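Local structure of spike protein P5 (Enterobacteria phage PRD1, 1YQ5) at residues S20-L31 against K121-S132; V81-V90 against T102-V111. The protein forms, together with P31 and P2, the spike complexes at the five-fold vertices of the capsid and is essential for viral infectivity. All coordinates share one frame; numbering follows the deposited sequence.

Interaction 1 of 2, residues S20-L31 against K121-S132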
# COMPACT_ATOMS: atom_id res chain seq x y z
N SER A 20 12.96 -23.45 -1.53
CA SER A 20 11.81 -23.42 -2.41
C SER A 20 10.55 -23.15 -1.61
O SER A 20 10.22 -23.90 -0.68
CB SER A 20 11.66 -24.75 -3.16
OG SER A 20 10.52 -24.74 -3.99
N ILE A 21 9.85 -22.07 -1.95
CA ILE A 21 8.62 -21.73 -1.27
C ILE A 21 7.51 -22.51 -1.97
O ILE A 21 7.24 -22.30 -3.15
CB ILE A 21 8.32 -20.22 -1.35
CG1 ILE A 21 9.47 -19.43 -0.71
CG2 ILE A 21 6.99 -19.91 -0.66
CD1 ILE A 21 9.35 -17.92 -0.83
N ALA A 22 6.88 -23.42 -1.23
CA ALA A 22 5.82 -24.26 -1.77
C ALA A 22 4.70 -23.48 -2.43
O ALA A 22 4.36 -22.37 -2.02
CB ALA A 22 5.26 -25.15 -0.66
N ALA A 23 4.11 -24.07 -3.47
CA ALA A 23 3.02 -23.43 -4.18
C ALA A 23 1.72 -23.52 -3.37
O ALA A 23 1.54 -24.43 -2.56
CB ALA A 23 2.82 -24.10 -5.54
N ASN A 24 0.84 -22.56 -3.59
CA ASN A 24 -0.47 -22.50 -2.95
C ASN A 24 -0.53 -22.86 -1.47
O ASN A 24 -1.31 -23.71 -1.07
CB ASN A 24 -1.45 -23.41 -3.70
CG ASN A 24 -2.87 -22.94 -3.58
OD1 ASN A 24 -3.82 -23.74 -3.59
ND2 ASN A 24 -3.05 -21.64 -3.47
N ALA A 25 0.30 -22.21 -0.67
CA ALA A 25 0.32 -22.44 0.76
C ALA A 25 1.00 -21.24 1.40
O ALA A 25 1.85 -20.60 0.77
CB ALA A 25 1.10 -23.71 1.09
N LEU A 26 0.62 -20.91 2.62
CA LEU A 26 1.23 -19.78 3.30
C LEU A 26 1.84 -20.19 4.63
O LEU A 26 1.15 -20.31 5.64
CB LEU A 26 0.20 -18.66 3.53
CG LEU A 26 -0.28 -17.93 2.27
CD1 LEU A 26 -1.35 -16.92 2.67
CD2 LEU A 26 0.90 -17.24 1.59
N THR A 27 3.15 -20.42 4.61
CA THR A 27 3.88 -20.80 5.81
C THR A 27 4.71 -19.59 6.21
O THR A 27 5.49 -19.08 5.40
CB THR A 27 4.84 -21.99 5.53
OG1 THR A 27 4.08 -23.11 5.06
CG2 THR A 27 5.59 -22.38 6.79
N ASP A 28 4.52 -19.11 7.43
CA ASP A 28 5.24 -17.94 7.90
C ASP A 28 6.75 -18.07 7.76
O ASP A 28 7.33 -19.13 8.00
CB ASP A 28 4.84 -17.62 9.34
CG ASP A 28 3.37 -17.26 9.46
OD1 ASP A 28 2.84 -16.65 8.50
OD2 ASP A 28 2.75 -17.56 10.50
N PHE A 29 7.38 -16.97 7.37
CA PHE A 29 8.82 -16.92 7.13
C PHE A 29 9.71 -16.77 8.36
O PHE A 29 9.43 -15.99 9.27
CB PHE A 29 9.16 -15.76 6.19
CG PHE A 29 8.60 -15.91 4.80
CD1 PHE A 29 8.26 -14.78 4.07
CD2 PHE A 29 8.46 -17.16 4.21
CE1 PHE A 29 7.79 -14.89 2.76
CE2 PHE A 29 7.99 -17.29 2.91
CZ PHE A 29 7.66 -16.15 2.18
N ASP A 30 10.80 -17.54 8.37
CA ASP A 30 11.81 -17.47 9.42
C ASP A 30 12.71 -16.36 8.88
O ASP A 30 13.37 -16.56 7.85
CB ASP A 30 12.59 -18.79 9.47
CG ASP A 30 13.79 -18.72 10.40
OD1 ASP A 30 14.42 -17.65 10.52
OD2 ASP A 30 14.11 -19.76 11.01
N LEU A 31 12.74 -15.21 9.54
CA LEU A 31 13.56 -14.10 9.06
C LEU A 31 14.90 -13.91 9.76
O LEU A 31 15.58 -12.90 9.56
CB LEU A 31 12.76 -12.80 9.15
CG LEU A 31 11.44 -12.74 8.38
CD1 LEU A 31 10.75 -11.40 8.64
CD2 LEU A 31 11.70 -12.92 6.89
N LYS A 121 4.21 -11.36 11.49
CA LYS A 121 4.51 -12.57 10.74
C LYS A 121 4.27 -12.33 9.25
O LYS A 121 3.29 -11.70 8.86
CB LYS A 121 3.65 -13.73 11.24
CG LYS A 121 3.91 -14.10 12.70
CD LYS A 121 3.03 -15.26 13.14
CE LYS A 121 3.35 -15.69 14.56
NZ LYS A 121 2.50 -16.84 15.00
N PHE A 122 5.18 -12.83 8.42
CA PHE A 122 5.08 -12.64 6.98
C PHE A 122 5.09 -13.95 6.19
O PHE A 122 5.78 -14.91 6.56
CB PHE A 122 6.24 -11.77 6.47
CG PHE A 122 6.33 -10.43 7.14
CD1 PHE A 122 6.90 -10.30 8.41
CD2 PHE A 122 5.82 -9.29 6.51
CE1 PHE A 122 6.97 -9.05 9.03
CE2 PHE A 122 5.89 -8.04 7.13
CZ PHE A 122 6.47 -7.92 8.40
N SER A 123 4.35 -13.96 5.09
CA SER A 123 4.30 -15.13 4.22
C SER A 123 3.74 -14.77 2.85
O SER A 123 2.95 -13.83 2.71
CB SER A 123 3.44 -16.24 4.83
OG SER A 123 3.53 -17.42 4.04
N LEU A 124 4.16 -15.53 1.85
CA LEU A 124 3.69 -15.33 0.48
C LEU A 124 4.03 -16.58 -0.32
O LEU A 124 4.82 -17.41 0.11
CB LEU A 124 4.33 -14.08 -0.14
CG LEU A 124 5.85 -14.01 -0.38
CD1 LEU A 124 6.25 -14.95 -1.51
CD2 LEU A 124 6.23 -12.58 -0.73
N CYS A 125 3.41 -16.70 -1.49
CA CYS A 125 3.64 -17.83 -2.38
C CYS A 125 2.97 -17.46 -3.69
O CYS A 125 2.45 -16.36 -3.83
CB CYS A 125 2.95 -19.09 -1.85
SG CYS A 125 1.12 -19.08 -2.06
N ASN A 126 3.03 -18.38 -4.64
CA ASN A 126 2.34 -18.21 -5.90
C ASN A 126 1.36 -19.37 -5.79
O ASN A 126 1.73 -20.45 -5.32
CB ASN A 126 3.27 -18.43 -7.09
CG ASN A 126 2.55 -18.29 -8.41
OD1 ASN A 126 2.43 -17.19 -8.96
ND2 ASN A 126 2.03 -19.40 -8.92
N ASP A 127 0.11 -19.17 -6.21
CA ASP A 127 -0.88 -20.23 -6.07
C ASP A 127 -0.76 -21.37 -7.08
O ASP A 127 -1.46 -22.37 -6.97
CB ASP A 127 -2.30 -19.65 -6.12
CG ASP A 127 -2.62 -18.99 -7.45
OD1 ASP A 127 -1.80 -19.07 -8.39
OD2 ASP A 127 -3.70 -18.38 -7.55
N GLY A 128 0.14 -21.23 -8.06
CA GLY A 128 0.28 -22.28 -9.05
C GLY A 128 1.67 -22.86 -9.22
O GLY A 128 1.85 -23.82 -9.98
N ALA A 129 2.66 -22.31 -8.54
CA ALA A 129 4.02 -22.83 -8.67
C ALA A 129 4.92 -22.44 -7.51
O ALA A 129 4.69 -21.44 -6.84
CB ALA A 129 4.63 -22.33 -9.98
N ALA A 130 5.94 -23.26 -7.27
CA ALA A 130 6.88 -23.00 -6.19
C ALA A 130 7.80 -21.84 -6.58
O ALA A 130 7.98 -21.57 -7.77
CB ALA A 130 7.71 -24.24 -5.91
N LEU A 131 8.35 -21.15 -5.59
CA LEU A 131 9.26 -20.03 -5.85
C LEU A 131 10.66 -20.39 -5.36
O LEU A 131 10.84 -20.69 -4.19
CB LEU A 131 8.77 -18.77 -5.12
CG LEU A 131 7.35 -18.30 -5.41
CD1 LEU A 131 7.04 -17.06 -4.58
CD2 LEU A 131 7.19 -18.00 -6.90
N SER A 132 11.63 -20.36 -6.26
CA SER A 132 13.01 -20.67 -5.89
C SER A 132 13.99 -19.68 -6.51
O SER A 132 15.18 -19.95 -6.59
CB SER A 132 13.36 -22.10 -6.34
OG SER A 132 13.29 -22.22 -7.74
O HOH W 1 4.94 -20.51 -4.22
O HOH W 2 4.90 -19.66 2.25
O HOH W 3 3.90 -18.56 12.75
O HOH W 4 7.05 -14.62 9.87

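Interaction 2 of 2, residues V81-V90 against T102-V111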
# COMPACT_ATOMS: atom_id res chain seq x y z
N VAL A 81 0.28 -10.79 5.90
CA VAL A 81 0.96 -10.22 7.05
C VAL A 81 0.03 -10.45 8.23
O VAL A 81 -1.18 -10.22 8.13
CB VAL A 81 1.18 -8.70 6.91
CG1 VAL A 81 1.78 -8.15 8.20
CG2 VAL A 81 2.09 -8.41 5.73
N LYS A 82 0.58 -10.91 9.35
CA LYS A 82 -0.23 -11.14 10.53
C LYS A 82 0.37 -10.48 11.76
O LYS A 82 1.58 -10.31 11.85
CB LYS A 82 -0.36 -12.64 10.82
CG LYS A 82 -0.91 -13.46 9.67
CD LYS A 82 -1.16 -14.90 10.10
CE LYS A 82 0.13 -15.59 10.49
NZ LYS A 82 -0.12 -16.93 11.12
N TYR A 83 -0.50 -10.10 12.68
CA TYR A 83 -0.08 -9.53 13.95
C TYR A 83 -1.19 -9.83 14.95
O TYR A 83 -2.32 -9.35 14.79
CB TYR A 83 0.14 -8.02 13.89
CG TYR A 83 0.74 -7.52 15.18
CD1 TYR A 83 2.09 -7.74 15.47
CD2 TYR A 83 -0.05 -6.94 16.17
CE1 TYR A 83 2.63 -7.41 16.71
CE2 TYR A 83 0.48 -6.60 17.42
CZ TYR A 83 1.82 -6.85 17.69
OH TYR A 83 2.34 -6.55 18.92
N GLY A 84 -0.88 -10.63 15.95
CA GLY A 84 -1.89 -10.98 16.93
C GLY A 84 -3.04 -11.69 16.24
O GLY A 84 -2.81 -12.54 15.38
N SER A 85 -4.27 -11.33 16.59
CA SER A 85 -5.44 -11.97 16.01
C SER A 85 -5.78 -11.47 14.60
O SER A 85 -6.69 -12.00 13.96
CB SER A 85 -6.66 -11.76 16.92
OG SER A 85 -6.92 -10.38 17.10
N SER A 86 -5.07 -10.46 14.13
CA SER A 86 -5.35 -9.91 12.80
C SER A 86 -4.45 -10.45 11.70
O SER A 86 -3.27 -10.72 11.91
CB SER A 86 -5.19 -8.38 12.81
OG SER A 86 -6.13 -7.76 13.67
N ASP A 87 -5.03 -10.61 10.51
CA ASP A 87 -4.26 -11.05 9.35
C ASP A 87 -4.71 -10.17 8.18
O ASP A 87 -5.87 -9.77 8.09
CB ASP A 87 -4.49 -12.53 9.04
CG ASP A 87 -5.87 -12.83 8.53
OD1 ASP A 87 -6.85 -12.63 9.29
OD2 ASP A 87 -5.99 -13.25 7.36
N PHE A 88 -3.77 -9.85 7.30
CA PHE A 88 -4.06 -9.00 6.15
C PHE A 88 -3.52 -9.67 4.90
O PHE A 88 -2.38 -10.14 4.88
CB PHE A 88 -3.41 -7.63 6.34
CG PHE A 88 -3.62 -7.06 7.72
CD1 PHE A 88 -2.69 -7.29 8.73
CD2 PHE A 88 -4.76 -6.32 8.01
CE1 PHE A 88 -2.90 -6.79 10.02
CE2 PHE A 88 -4.98 -5.82 9.29
CZ PHE A 88 -4.04 -6.05 10.30
N VAL A 89 -4.34 -9.70 3.85
CA VAL A 89 -3.94 -10.37 2.63
C VAL A 89 -4.22 -9.61 1.35
O VAL A 89 -4.95 -8.61 1.33
CB VAL A 89 -4.65 -11.73 2.50
CG1 VAL A 89 -4.40 -12.57 3.74
CG2 VAL A 89 -6.14 -11.50 2.30
N VAL A 90 -3.63 -10.11 0.27
CA VAL A 90 -3.82 -9.57 -1.06
C VAL A 90 -3.33 -10.61 -2.06
O VAL A 90 -2.41 -11.38 -1.77
CB VAL A 90 -3.03 -8.26 -1.27
CG1 VAL A 90 -1.54 -8.56 -1.50
CG2 VAL A 90 -3.61 -7.50 -2.45
N THR A 102 2.79 -7.17 -4.27
CA THR A 102 3.07 -6.18 -3.25
C THR A 102 1.93 -6.06 -2.24
O THR A 102 0.76 -6.15 -2.61
CB THR A 102 3.25 -4.77 -3.89
OG1 THR A 102 4.39 -4.78 -4.76
CG2 THR A 102 3.43 -3.71 -2.81
N ILE A 103 2.29 -5.88 -0.97
CA ILE A 103 1.29 -5.65 0.06
C ILE A 103 1.87 -4.60 1.00
O ILE A 103 3.01 -4.74 1.48
CB ILE A 103 0.91 -6.93 0.86
CG1 ILE A 103 -0.31 -6.62 1.74
CG2 ILE A 103 2.07 -7.39 1.74
CD1 ILE A 103 -0.92 -7.83 2.45
N SER A 104 1.11 -3.54 1.23
CA SER A 104 1.54 -2.46 2.11
C SER A 104 0.41 -2.16 3.07
O SER A 104 -0.76 -2.13 2.67
CB SER A 104 1.89 -1.22 1.30
OG SER A 104 3.08 -1.44 0.57
N LEU A 105 0.77 -1.92 4.32
CA LEU A 105 -0.22 -1.69 5.36
C LEU A 105 0.20 -0.70 6.43
O LEU A 105 1.37 -0.64 6.81
CB LEU A 105 -0.52 -3.02 6.06
CG LEU A 105 -0.88 -4.24 5.22
CD1 LEU A 105 -0.29 -5.50 5.85
CD2 LEU A 105 -2.39 -4.34 5.11
N LEU A 106 -0.77 0.07 6.90
CA LEU A 106 -0.56 1.00 8.01
C LEU A 106 -1.56 0.42 9.01
O LEU A 106 -2.76 0.44 8.77
CB LEU A 106 -0.97 2.43 7.66
CG LEU A 106 -1.02 3.36 8.89
CD1 LEU A 106 0.35 3.39 9.54
CD2 LEU A 106 -1.46 4.76 8.50
N ILE A 107 -1.05 -0.12 10.11
CA ILE A 107 -1.91 -0.74 11.11
C ILE A 107 -1.51 -0.36 12.52
O ILE A 107 -0.40 0.12 12.76
CB ILE A 107 -1.83 -2.28 11.00
CG1 ILE A 107 -0.39 -2.74 11.24
CG2 ILE A 107 -2.32 -2.74 9.64
CD1 ILE A 107 -0.20 -4.25 11.28
N TYR A 108 -2.43 -0.58 13.46
CA TYR A 108 -2.15 -0.30 14.86
C TYR A 108 -1.74 -1.62 15.49
O TYR A 108 -2.42 -2.64 15.32
CB TYR A 108 -3.37 0.23 15.60
CG TYR A 108 -3.06 0.50 17.05
CD1 TYR A 108 -2.34 1.64 17.42
CD2 TYR A 108 -3.41 -0.41 18.04
CE1 TYR A 108 -1.98 1.86 18.75
CE2 TYR A 108 -3.05 -0.20 19.38
CZ TYR A 108 -2.33 0.93 19.72
OH TYR A 108 -1.96 1.15 21.02
N CYS A 109 -0.63 -1.61 16.22
CA CYS A 109 -0.14 -2.82 16.87
C CYS A 109 -0.11 -2.65 18.38
O CYS A 109 0.53 -1.73 18.90
CB CYS A 109 1.28 -3.16 16.40
SG CYS A 109 1.43 -3.58 14.66
N ASN A 110 -0.81 -3.53 19.08
CA ASN A 110 -0.79 -3.49 20.53
C ASN A 110 0.32 -4.45 20.94
O ASN A 110 0.33 -5.61 20.51
CB ASN A 110 -2.12 -3.97 21.12
CG ASN A 110 -2.10 -4.00 22.63
OD1 ASN A 110 -1.76 -3.02 23.28
ND2 ASN A 110 -2.47 -5.14 23.20
N VAL A 111 1.25 -3.97 21.75
CA VAL A 111 2.35 -4.81 22.21
C VAL A 111 2.05 -5.23 23.65
O VAL A 111 1.99 -4.39 24.54
CB VAL A 111 3.68 -4.05 22.15
CG1 VAL A 111 4.80 -4.90 22.75
CG2 VAL A 111 4.00 -3.70 20.70

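Interaction 1 of 2, residues S20-L31 against K121-S132
F29 lies against strand 119-126, where segment 20-31, part of the long loop between strands 5-11 and 35-40, runs along its edge in the jelly-roll of the C-terminal spike domain. The CA of S123 sits over one face of the F29 ring, a CH-pi contact 4.0 Å from the ring centroid. L124 CG meets the same ring at its edge, 3.8 Å from F29 CZ. The backbone bond from F29 N to F122 O, 2.7 Å, runs nearly along the C=O axis and fixes the base of this side chain. Further along, N24 N donates to N126 O, and A25 N makes a weak bond to C125 SG. The thiol reaches that amide because SG stands between the backbone N and the carbonyl carbon (chi1 74°). At the far end I21 and L131 form a single antiparallel bridge, a hydrogen-bonded pair, with I21 CB 4.1 Å from L131 CB. Waters fill in where the backbones do not meet directly. One accepts from N126 N and lies 2.9 Å from A22 O, with A129 O also close. Another accepts from T27 N and lies close to L124 O. D28 is positioned from outside, by salt bridges to R80 and K82. Its charge lies beyond salt-bridge range of K121, with OD2 4.6 Å from NZ. A water spans that gap, donating to D28 OD2 at 2.7 Å and accepting from K121 NZ.

Interaction 2 of 2, residues V81-V90 against T102-V111
Y83 turns a ring face to C109, and F88 turns one to I107, in the core between the two sheets of the jelly-roll. Strands 76-83 and 86-93 form a beta hairpin closed by a type II' turn from Y83 to S86, and strand 100-109 belongs to the facing sheet. Strand segment 86-90 runs at 143° to 102-109. I107 and F88 come from opposite directions. I107 CG2 lies over one ring face, offset toward the rim, 3.8 Å from F88 CZ. L105 crosses F88 at a slant and puts CD2 3.7 Å from F88 CB. Its other methyl, CD1, meets V81 tip to tip, 3.7 Å from V81 CB. L105 thus wedges its two branches against both strands of the hairpin. F88 and L105 also pack on T66 of the second subunit, at the trimer interface. At the other end V90 and I103 slide past each other in opposite directions, with V90 CG1 3.8 Å from I103 CB. The Y83 ring takes C109 SG over the centre of one face, 4.0 Å from the centroid, a sulfur-aromatic contact. C109 CB lies over the same face. The ring extends past C109 because CG is anti to the backbone N of Y83 (chi1 -173°), and its hydroxyl arrives at the end of the strand. There Y83 OH donates to N110 O at 2.7 Å, from 49° out of the carbonyl plane.

In the fold
From the N terminus, strand 5-11 leads into the loop that carries 20-31. Interaction 1 joins this loop to 121-132, so it closes a large loop of the chain. Interaction 2 is nested inside that loop. It closes a shorter one, from the hairpin 81-90 to 102-111, and packs the two jelly-roll sheets together. The contacts meet where strands 119-126 and 76-83 run side by side. There K82 O lies 2.8 Å from K121 N, a probable hydrogen bond, and F122 CD2 packs on V81 CG2, 3.9 Å away. Both contacts also reach the second subunit of the homotrimer.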